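Local coordinates for MAGE domain-containing protein (Xenopus laevis, PDB 7DG2) that pairs with the RING-type protein Nse1 as the Nse3 subunit and, with it, shapes the Nse4 protein within the Smc5/6 complex, at the interface of chains B and A and the interface of chains A and C. Residues are numbered along the deposited sequence; one frame, centred on the assembly and turned at random. Chains: chain A, MAGE domain-containing protein; chain B, Non-structural maintenance of chromosomes element 1 homolog; chain C, Non-structural maintenance of chromosomes element 4.

Contact 1: the interface of chains B and A. Residues chain B 12, 16, 57, 60, 62; chain A 17, 21, 61-62.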
loop_
_atom_site.group_PDB
_atom_site.type_symbol
_atom_site.label_atom_id
_atom_site.label_comp_id
_atom_site.label_asym_id
_atom_site.label_seq_id
_atom_site.Cartn_x
_atom_site.Cartn_y
_atom_site.Cartn_z
ATOM N N LEU B 12 -10.030 -7.792 -4.147
ATOM C CA LEU B 12 -8.841 -8.006 -3.330
ATOM C C LEU B 12 -7.808 -6.911 -3.574
ATOM O O LEU B 12 -7.189 -6.406 -2.624
ATOM C CB LEU B 12 -8.265 -9.397 -3.618
ATOM C CG LEU B 12 -6.959 -9.760 -2.913
ATOM C CD1 LEU B 12 -7.105 -9.596 -1.386
ATOM C CD2 LEU B 12 -6.536 -11.194 -3.291
ATOM N N MET B 16 -6.443 -4.549 -0.690
ATOM C CA MET B 16 -5.003 -4.487 -0.452
ATOM C C MET B 16 -4.520 -3.041 -0.420
ATOM O O MET B 16 -3.669 -2.673 0.407
ATOM C CB MET B 16 -4.262 -5.283 -1.538
ATOM C CG MET B 16 -2.786 -5.332 -1.350
ATOM S SD MET B 16 -1.974 -6.407 -2.561
ATOM C CE MET B 16 -3.392 -7.255 -3.253
ATOM N N LEU B 57 -6.743 -17.464 -0.030
ATOM C CA LEU B 57 -5.722 -16.721 0.709
ATOM C C LEU B 57 -5.160 -17.512 1.885
ATOM O O LEU B 57 -4.038 -17.223 2.328
ATOM C CB LEU B 57 -6.277 -15.380 1.210
ATOM C CG LEU B 57 -6.614 -14.319 0.153
ATOM C CD1 LEU B 57 -7.425 -13.200 0.790
ATOM C CD2 LEU B 57 -5.343 -13.774 -0.536
ATOM N N LEU B 60 -1.589 -18.701 2.037
ATOM C CA LEU B 60 -0.650 -17.593 1.991
ATOM C C LEU B 60 -0.564 -16.865 3.325
ATOM O O LEU B 60 0.112 -15.834 3.411
ATOM C CB LEU B 60 -1.046 -16.609 0.881
ATOM C CG LEU B 60 -1.331 -17.227 -0.492
ATOM C CD1 LEU B 60 -1.678 -16.154 -1.527
ATOM C CD2 LEU B 60 -0.131 -18.048 -0.958
ATOM N N MET B 62 -2.839 -15.143 4.761
ATOM C CA MET B 62 -3.557 -13.890 4.608
ATOM C C MET B 62 -5.045 -14.188 4.767
ATOM O O MET B 62 -5.506 -15.282 4.430
ATOM C CB MET B 62 -3.284 -13.266 3.220
ATOM C CG MET B 62 -1.794 -13.035 2.943
ATOM S SD MET B 62 -1.519 -12.644 1.196
ATOM C CE MET B 62 -2.572 -11.230 1.048
ATOM N N VAL A 17 5.154 -17.103 -2.967
ATOM C CA VAL A 17 4.140 -16.070 -3.189
ATOM C C VAL A 17 4.293 -14.962 -2.157
ATOM O O VAL A 17 4.285 -13.775 -2.490
ATOM C CB VAL A 17 2.725 -16.674 -3.161
ATOM C CG1 VAL A 17 1.656 -15.570 -3.227
ATOM C CG2 VAL A 17 2.551 -17.664 -4.306
ATOM N N LEU A 21 5.236 -10.927 -3.000
ATOM C CA LEU A 21 4.448 -9.783 -2.546
ATOM C C LEU A 21 5.285 -8.840 -1.690
ATOM O O LEU A 21 5.278 -7.617 -1.892
ATOM C CB LEU A 21 3.233 -10.274 -1.759
ATOM C CG LEU A 21 2.218 -11.057 -2.574
ATOM C CD1 LEU A 21 1.152 -11.626 -1.621
ATOM C CD2 LEU A 21 1.574 -10.139 -3.614
ATOM N N VAL A 61 -5.386 -15.653 -7.971
ATOM C CA VAL A 61 -5.938 -15.061 -6.750
ATOM C C VAL A 61 -5.906 -13.541 -6.801
ATOM O O VAL A 61 -6.867 -12.882 -6.388
ATOM C CB VAL A 61 -5.190 -15.600 -5.520
ATOM C CG1 VAL A 61 -5.745 -14.981 -4.247
ATOM C CG2 VAL A 61 -5.283 -17.130 -5.476
ATOM N N PHE A 62 -4.817 -12.956 -7.313
ATOM C CA PHE A 62 -4.627 -11.515 -7.247
ATOM C C PHE A 62 -4.835 -10.797 -8.569
ATOM O O PHE A 62 -4.934 -9.565 -8.571
ATOM C CB PHE A 62 -3.205 -11.196 -6.754
ATOM C CG PHE A 62 -2.938 -11.651 -5.340
ATOM C CD1 PHE A 62 -2.530 -12.953 -5.081
ATOM C CD2 PHE A 62 -3.093 -10.769 -4.268
ATOM C CE1 PHE A 62 -2.296 -13.376 -3.782
ATOM C CE2 PHE A 62 -2.862 -11.191 -2.960
ATOM C CZ PHE A 62 -2.457 -12.498 -2.723
#
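A:Phe62 inserts its ring among apolar side chains of chain B, where the MAGE domain of Nse3 meets the RING-type subunit Nse1, a probable E3 ubiquitin ligase. The pair is of the MAGE-RING type, but the Nse1 residues here come from its N-terminal part, far in sequence from the zinc ligands of the RING. A:Phe62 is the last residue of helix 47-62. Its CG lies anti to its carbonyl carbon (chi1 -65°), and this carries the ring from the helix end towards chain B. From CB the chain leads to CG, whose nearest carbon across the contact is the methyl CD2 of B:Leu12. One bond further, ring atom CD2 lies 3.6 Å from that same B:Leu12 CD2. The methyl stands over one face, near the CD2-CE2 side of the ring. It also touches the backbone, since B:Leu12 CD2 is 3.5 Å from A:Val61 O. CD2 of the ring also meets B:Met16 CE, at 3.7 Å, which approaches the edge in the ring plane. The B:Met16 side chain crosses A:Phe62 at about a right angle. B:Leu12 and B:Met16 both come from helix 6-18 of Nse1.

The CE1 side of the ring faces the 3-10 helix 58-60. There A:Phe62 CE1 meets B:Leu60 CD1 at 3.6 Å, again in the ring plane. At the tip, A:Phe62 CZ is 3.8 Å from B:Leu57 CD2. That methyl sits beyond the rim, displaced to the same face as B:Leu12 CD2. A:Phe62 CZ also meets B:Met62 CE at 4.0 Å, at the edge and in plane. The B:Met62 chain bends at its last torsion (chi3 57°), which turns the methyl towards the ring.

Chain A adds shorter side chains around this group. A:Val61 CG1 touches methyls of both B:Leu57 and B:Leu12. On helix 6-23, A:Val17 CG1 fits against the fork of B:Leu60, 3.8 Å from its CD1. A:Leu21 CD1 lies 4.0 Å from B:Met62 SD.

Contact 2: the interface of chains A and C. Residues chain A 107, 111, 190, 193-194, 201; chain C 7, 12.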
loop_
_atom_site.group_PDB
_atom_site.type_symbol
_atom_site.label_atom_id
_atom_site.label_comp_id
_atom_site.label_asym_id
_atom_site.label_seq_id
_atom_site.Cartn_x
_atom_site.Cartn_y
_atom_site.Cartn_z
ATOM N N SER A 107 6.729 11.191 -20.620
ATOM C CA SER A 107 6.158 11.879 -21.772
ATOM C C SER A 107 7.223 12.669 -22.516
ATOM O O SER A 107 7.341 12.560 -23.741
ATOM C CB SER A 107 5.023 12.804 -21.331
ATOM O OG SER A 107 3.904 12.063 -20.853
ATOM N N MET A 111 8.298 11.783 -26.288
ATOM C CA MET A 111 7.876 12.731 -27.314
ATOM C C MET A 111 9.066 13.371 -28.014
ATOM O O MET A 111 8.935 13.797 -29.168
ATOM C CB MET A 111 6.968 13.805 -26.706
ATOM C CG MET A 111 5.592 13.287 -26.210
ATOM S SD MET A 111 4.592 12.470 -27.480
ATOM C CE MET A 111 3.978 13.895 -28.392
ATOM N N VAL A 190 -0.506 12.192 -23.332
ATOM C CA VAL A 190 -0.043 13.497 -23.799
ATOM C C VAL A 190 -1.124 14.166 -24.643
ATOM O O VAL A 190 -1.449 15.348 -24.452
ATOM C CB VAL A 190 1.273 13.335 -24.579
ATOM C CG1 VAL A 190 1.687 14.655 -25.222
ATOM C CG2 VAL A 190 2.361 12.824 -23.647
ATOM N N ILE A 193 -4.031 15.453 -22.402
ATOM C CA ILE A 193 -3.674 16.671 -21.681
ATOM C C ILE A 193 -3.755 17.886 -22.596
ATOM O O ILE A 193 -4.211 18.961 -22.189
ATOM C CB ILE A 193 -2.269 16.519 -21.067
ATOM C CG1 ILE A 193 -2.305 15.476 -19.946
ATOM C CG2 ILE A 193 -1.746 17.854 -20.563
ATOM C CD1 ILE A 193 -3.210 15.865 -18.787
ATOM N N GLN A 194 -3.313 17.742 -23.840
ATOM C CA GLN A 194 -3.233 18.881 -24.745
ATOM C C GLN A 194 -4.454 19.016 -25.645
ATOM O O GLN A 194 -4.434 19.826 -26.579
ATOM C CB GLN A 194 -1.948 18.794 -25.570
ATOM C CG GLN A 194 -0.701 18.769 -24.696
ATOM C CD GLN A 194 0.477 19.465 -25.349
ATOM O OE1 GLN A 194 0.603 20.688 -25.286
ATOM N NE2 GLN A 194 1.340 18.691 -25.984
ATOM N N TRP A 201 0.148 13.688 -33.686
ATOM C CA TRP A 201 1.594 13.574 -33.541
ATOM C C TRP A 201 2.116 12.450 -34.433
ATOM O O TRP A 201 2.533 11.391 -33.966
ATOM C CB TRP A 201 1.951 13.321 -32.078
ATOM C CG TRP A 201 1.441 14.335 -31.117
ATOM C CD1 TRP A 201 0.336 14.239 -30.321
ATOM C CD2 TRP A 201 2.038 15.596 -30.826
ATOM N NE1 TRP A 201 0.209 15.369 -29.549
ATOM C CE2 TRP A 201 1.244 16.218 -29.842
ATOM C CE3 TRP A 201 3.175 16.260 -31.301
ATOM C CZ2 TRP A 201 1.542 17.475 -29.333
ATOM C CZ3 TRP A 201 3.467 17.507 -30.799
ATOM C CH2 TRP A 201 2.656 18.103 -29.823
ATOM N N PHE C 7 7.559 18.154 -30.723
ATOM C CA PHE C 7 6.838 18.290 -29.459
ATOM C C PHE C 7 7.259 19.573 -28.756
ATOM O O PHE C 7 8.455 19.857 -28.641
ATOM C CB PHE C 7 7.112 17.081 -28.558
ATOM C CG PHE C 7 6.415 17.133 -27.220
ATOM C CD1 PHE C 7 5.031 17.083 -27.141
ATOM C CD2 PHE C 7 7.147 17.191 -26.042
ATOM C CE1 PHE C 7 4.387 17.108 -25.911
ATOM C CE2 PHE C 7 6.512 17.209 -24.812
ATOM C CZ PHE C 7 5.130 17.167 -24.745
ATOM N N PHE C 12 3.146 21.949 -23.363
ATOM C CA PHE C 12 2.811 20.798 -22.531
ATOM C C PHE C 12 2.655 21.192 -21.067
ATOM O O PHE C 12 1.663 20.833 -20.427
ATOM C CB PHE C 12 3.883 19.723 -22.700
ATOM C CG PHE C 12 3.598 18.431 -21.972
ATOM C CD1 PHE C 12 2.380 17.786 -22.107
ATOM C CD2 PHE C 12 4.591 17.825 -21.213
ATOM C CE1 PHE C 12 2.137 16.580 -21.460
ATOM C CE2 PHE C 12 4.363 16.620 -20.562
ATOM C CZ PHE C 12 3.127 15.996 -20.683
HETATM O O HOH W 1 9.706 16.149 -30.544
#
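C:Phe7 packs against A:Met111 and C:Phe12 against A:Ser107, as two aromatic anchors of Nse4 on Nse3, the MAGE domain protein. They belong to the part of Nse4 that binds Nse3-MAGE.

Ring contacts come first. A:Met111 lays its CB over one face of the C:Phe7 ring, 3.4 Å from CG, in a CH-pi contact. Its chain then bends at chi2 and chi3 (chi3 -77°). This brings CE to C:Phe7 CD1 at 3.6 Å, and the same methyl rests above the indole of A:Trp201. C:Phe7 turns an edge to that indole: the planes are 62° apart, and C:Phe7 CD1 is 3.7 Å from A:Trp201 CH2. C:Phe7 and A:Met111 CE meet the same face of the indole. C:Phe12 CD1 lies at the edge of the C:Phe7 ring, so the two anchors also pack on each other.

Aliphatic contacts complete the seat. A:Val190 CG1 reaches C:Phe7 CE1 at 3.7 Å, coming from the opposite direction. The tip of C:Phe12 points to helix 94-111, where its CZ is 3.8 Å from A:Ser107 CB. A:Ile193 CG2 makes a looser contact with the ring.

A polar link runs through water. C:Phe7 N donates to water 1 at 2.9 Å, with 159° at the hydrogen. The water lies 2.8 Å from A:Met111 O, so it ties the Nse4 backbone to the end of helix 94-111.

The amide of A:Gln194 touches both anchors. The A:Gln194 amide stands nearly upright to the C:Phe7 ring, with A:Gln194 NE2 3.4 Å from C:Phe7 CE1.

Contact 1 and contact 2 lie about 37 Å apart, measured between the centres of their C-alpha atoms. They share chain A but no helix or residue. Contact 1 uses helices 6-23 and 47-62 of Nse3, whereas contact 2 uses helices 94-111 and 183-193 with nearby loop residues. Nse3 can therefore hold Nse1 and this part of Nse4 at the same time, with the direction of aromatic insertion reversed between the two. Nse3 thus touches both partners at separate surfaces, which fits a joint Nse1-Nse3 platform for Nse4.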